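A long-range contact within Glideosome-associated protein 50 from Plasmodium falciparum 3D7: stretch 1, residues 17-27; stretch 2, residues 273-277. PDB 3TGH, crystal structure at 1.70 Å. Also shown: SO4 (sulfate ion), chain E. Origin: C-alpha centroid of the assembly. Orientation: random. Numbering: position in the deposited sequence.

Stretch 1, residues 17-27: KGQILNAKYFK
Stretch 2, residues 273-277: DIGFC

Residues 17-27 form a continuous α-helix that runs on later in the chain, with phi/psi near -60/-43 throughout. Residues 273-277 approach it as an extended segment: Asp 273 and Ile 274 lie in loop, at -59/142 and -69/132, and a strand begins at Gly 275. The helix and strand axes pass 8.6 Å apart at closest approach, and their N-to-C directions differ by 35°, so both run roughly the same way. The register advances one strand residue for each helical turn: CA of Gly 18 lies 6.5 Å from CA of Ile 274, CA of Asn 22 lies 5.9 Å from CA of Gly 275, and CA of Phe 26 lies 7.3 Å from CA of Phe 276. Within the helix the same residues are linked by the hydrogen bonds Asn 22 N to Gly 18 O and Phe 26 N to Asn 22 O, both 2.8 Å.

At the first turn a side chain meets bare backbone. Ile 274 points toward the helix with chi1 m (-73°) and chi2 t (169°), which extends CD1 to 3.7 Å from Gly 18 CA. An ideal CB on Gly 18 would point toward the other stretch and sit 2.3 Å from Ile 274 CD1, a clash; glycine leaves the space that this methyl uses. Ile 274 CG2 sits between the turns, 3.8 Å from Gly 18 O and 3.7 Å from Asn 22 CG.

Asn 22 supplies the hydrogen bond between the stretches. With chi1 t (-156°) and chi2 31°, its amide reaches the strand backbone, and ND2 donates to Gly 275 O at 3.0 Å with an N-H...O angle of 157°. Gly 275 is almost fully extended, at -179/-157, and a CB there would point away from the helix. The same rotamer places Asn 22 OD1 near the plane of the Phe 276 ring, at its edge, 3.4 Å from CD2. The positive edge of an aromatic ring suits a carbonyl oxygen, though this OD1 is buried by the contact and has no hydrogen-bond partner in the model.

Phe 276 covers the turn around Tyr 25 and Phe 26 and gives the largest buried area of any residue here. Its backbone is extended (-163/176), and chi1 p (59°) with chi2 91° lays the ring along the helix, its CE2 3.5 Å from Phe 26 N and its CZ 3.6 Å from Tyr 25 O. Phe 26 CA sits off-centre over the ring, 4.0 Å from its centroid, in a CH-pi contact. Phe 26, whose CB points sideways, uses chi1 t (-165°) and chi2 58° to turn its ring edge onto the face of Phe 276: the planes stand at 80°, the centroids are 5.1 Å apart, and CD1 lies 3.6 Å from Phe 276 CG. Tyr 25 sends its CB toward the strand, 3.9 Å from Phe 276 CE2, while chi1 m (-69°) and chi2 117° lead its phenol away.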

# COMPACT_ATOMS: atom_id res chain seq x y z
N LYS A 17 -22.89 1.10 -2.62
CA LYS A 17 -23.04 2.30 -3.44
C LYS A 17 -21.77 3.15 -3.35
O LYS A 17 -21.35 3.75 -4.34
CB LYS A 17 -24.29 3.10 -3.05
CG LYS A 17 -24.26 3.72 -1.65
CD LYS A 17 -25.53 4.56 -1.39
CE LYS A 17 -25.38 5.42 -0.14
NZ LYS A 17 -26.41 6.50 -0.07
N GLY A 18 -21.16 3.19 -2.17
CA GLY A 18 -19.90 3.89 -1.97
C GLY A 18 -18.78 3.40 -2.88
O GLY A 18 -18.05 4.21 -3.45
N GLN A 19 -18.65 2.09 -3.03
CA GLN A 19 -17.59 1.53 -3.89
C GLN A 19 -17.70 2.07 -5.31
O GLN A 19 -16.69 2.45 -5.92
CB GLN A 19 -17.63 0.00 -3.93
CG GLN A 19 -16.40 -0.60 -4.64
CD GLN A 19 -16.66 -1.96 -5.31
OE1 GLN A 19 -17.79 -2.30 -5.67
NE2 GLN A 19 -15.58 -2.72 -5.52
N ILE A 20 -18.92 2.09 -5.83
CA ILE A 20 -19.19 2.44 -7.22
C ILE A 20 -19.00 3.95 -7.45
O ILE A 20 -18.41 4.36 -8.45
CB ILE A 20 -20.63 2.04 -7.63
CG1 ILE A 20 -20.86 0.53 -7.44
CG2 ILE A 20 -20.92 2.42 -9.08
CD1 ILE A 20 -19.88 -0.35 -8.21
N LEU A 21 -19.49 4.76 -6.51
CA LEU A 21 -19.29 6.20 -6.56
C LEU A 21 -17.80 6.53 -6.48
O LEU A 21 -17.30 7.35 -7.23
CB LEU A 21 -20.06 6.89 -5.42
CG LEU A 21 -20.05 8.42 -5.36
CD1 LEU A 21 -20.57 9.02 -6.66
CD2 LEU A 21 -20.87 8.91 -4.17
N ASN A 22 -17.10 5.87 -5.56
CA ASN A 22 -15.67 6.08 -5.38
C ASN A 22 -14.89 5.71 -6.65
O ASN A 22 -13.97 6.43 -7.04
CB ASN A 22 -15.17 5.27 -4.17
CG ASN A 22 -13.90 5.85 -3.57
OD1 ASN A 22 -13.68 7.06 -3.61
ND2 ASN A 22 -13.08 4.99 -2.98
N ALA A 23 -15.27 4.60 -7.28
CA ALA A 23 -14.62 4.14 -8.51
C ALA A 23 -14.70 5.17 -9.64
O ALA A 23 -13.76 5.33 -10.41
CB ALA A 23 -15.24 2.81 -8.97
N LYS A 24 -15.82 5.87 -9.72
CA LYS A 24 -16.02 6.92 -10.72
C LYS A 24 -14.97 8.03 -10.55
O LYS A 24 -14.29 8.40 -11.50
CB LYS A 24 -17.46 7.45 -10.63
CG LYS A 24 -17.74 8.81 -11.26
CD LYS A 24 -19.15 9.28 -10.89
CE LYS A 24 -19.26 10.79 -10.81
NZ LYS A 24 -20.59 11.20 -10.26
N TYR A 25 -14.83 8.54 -9.33
CA TYR A 25 -13.84 9.58 -9.04
C TYR A 25 -12.41 9.08 -9.15
O TYR A 25 -11.53 9.81 -9.59
CB TYR A 25 -14.10 10.21 -7.67
CG TYR A 25 -15.37 11.03 -7.63
CD1 TYR A 25 -16.44 10.68 -6.81
CD2 TYR A 25 -15.51 12.15 -8.44
CE1 TYR A 25 -17.61 11.44 -6.80
CE2 TYR A 25 -16.66 12.92 -8.43
CZ TYR A 25 -17.71 12.56 -7.61
OH TYR A 25 -18.85 13.34 -7.61
N PHE A 26 -12.19 7.83 -8.74
CA PHE A 26 -10.89 7.17 -8.86
C PHE A 26 -10.39 7.21 -10.30
O PHE A 26 -9.26 7.64 -10.56
CB PHE A 26 -11.01 5.72 -8.37
CG PHE A 26 -9.70 5.04 -8.09
CD1 PHE A 26 -8.80 5.56 -7.17
CD2 PHE A 26 -9.40 3.82 -8.69
CE1 PHE A 26 -7.60 4.90 -6.90
CE2 PHE A 26 -8.20 3.17 -8.42
CZ PHE A 26 -7.31 3.71 -7.53
N LYS A 27 -11.24 6.77 -11.22
CA LYS A 27 -10.92 6.80 -12.65
C LYS A 27 -10.66 8.22 -13.16
O LYS A 27 -9.73 8.44 -13.94
CB LYS A 27 -12.05 6.17 -13.46
CG LYS A 27 -12.22 4.67 -13.26
CD LYS A 27 -13.52 4.19 -13.90
CE LYS A 27 -13.83 2.76 -13.56
NZ LYS A 27 -15.15 2.36 -14.12
N ASP A 273 -14.98 9.80 5.37
CA ASP A 273 -15.48 9.77 4.00
C ASP A 273 -14.90 8.58 3.21
O ASP A 273 -13.74 8.23 3.38
CB ASP A 273 -15.11 11.05 3.24
CG ASP A 273 -15.94 12.26 3.66
OD1 ASP A 273 -16.62 12.20 4.70
OD2 ASP A 273 -15.90 13.27 2.92
N ILE A 274 -15.74 7.99 2.36
CA ILE A 274 -15.28 7.01 1.38
C ILE A 274 -14.45 7.78 0.36
O ILE A 274 -14.84 8.85 -0.09
CB ILE A 274 -16.48 6.29 0.72
CG1 ILE A 274 -17.09 5.32 1.73
CG2 ILE A 274 -16.07 5.54 -0.55
CD1 ILE A 274 -18.42 4.75 1.31
N GLY A 275 -13.27 7.25 0.04
CA GLY A 275 -12.35 7.96 -0.82
C GLY A 275 -11.06 7.22 -1.11
O GLY A 275 -11.00 5.99 -1.02
N PHE A 276 -10.03 7.98 -1.47
CA PHE A 276 -8.75 7.41 -1.87
C PHE A 276 -7.69 8.50 -1.81
O PHE A 276 -8.01 9.67 -1.56
CB PHE A 276 -8.85 6.81 -3.28
CG PHE A 276 -9.27 7.80 -4.34
CD1 PHE A 276 -8.32 8.52 -5.06
CD2 PHE A 276 -10.61 8.00 -4.64
CE1 PHE A 276 -8.70 9.45 -6.02
CE2 PHE A 276 -11.00 8.91 -5.60
CZ PHE A 276 -10.05 9.63 -6.30
N CYS A 277 -6.43 8.13 -2.06
CA CYS A 277 -5.33 9.09 -2.10
C CYS A 277 -4.63 9.12 -3.44
O CYS A 277 -4.55 8.10 -4.13
CB CYS A 277 -4.28 8.74 -1.06
SG CYS A 277 -4.83 8.87 0.60
S SO4 E . -25.00 0.54 0.68
O1 SO4 E . -24.71 0.36 -0.74
O2 SO4 E . -24.31 -0.49 1.45
O3 SO4 E . -24.55 1.87 1.11
O4 SO4 E . -26.44 0.42 0.89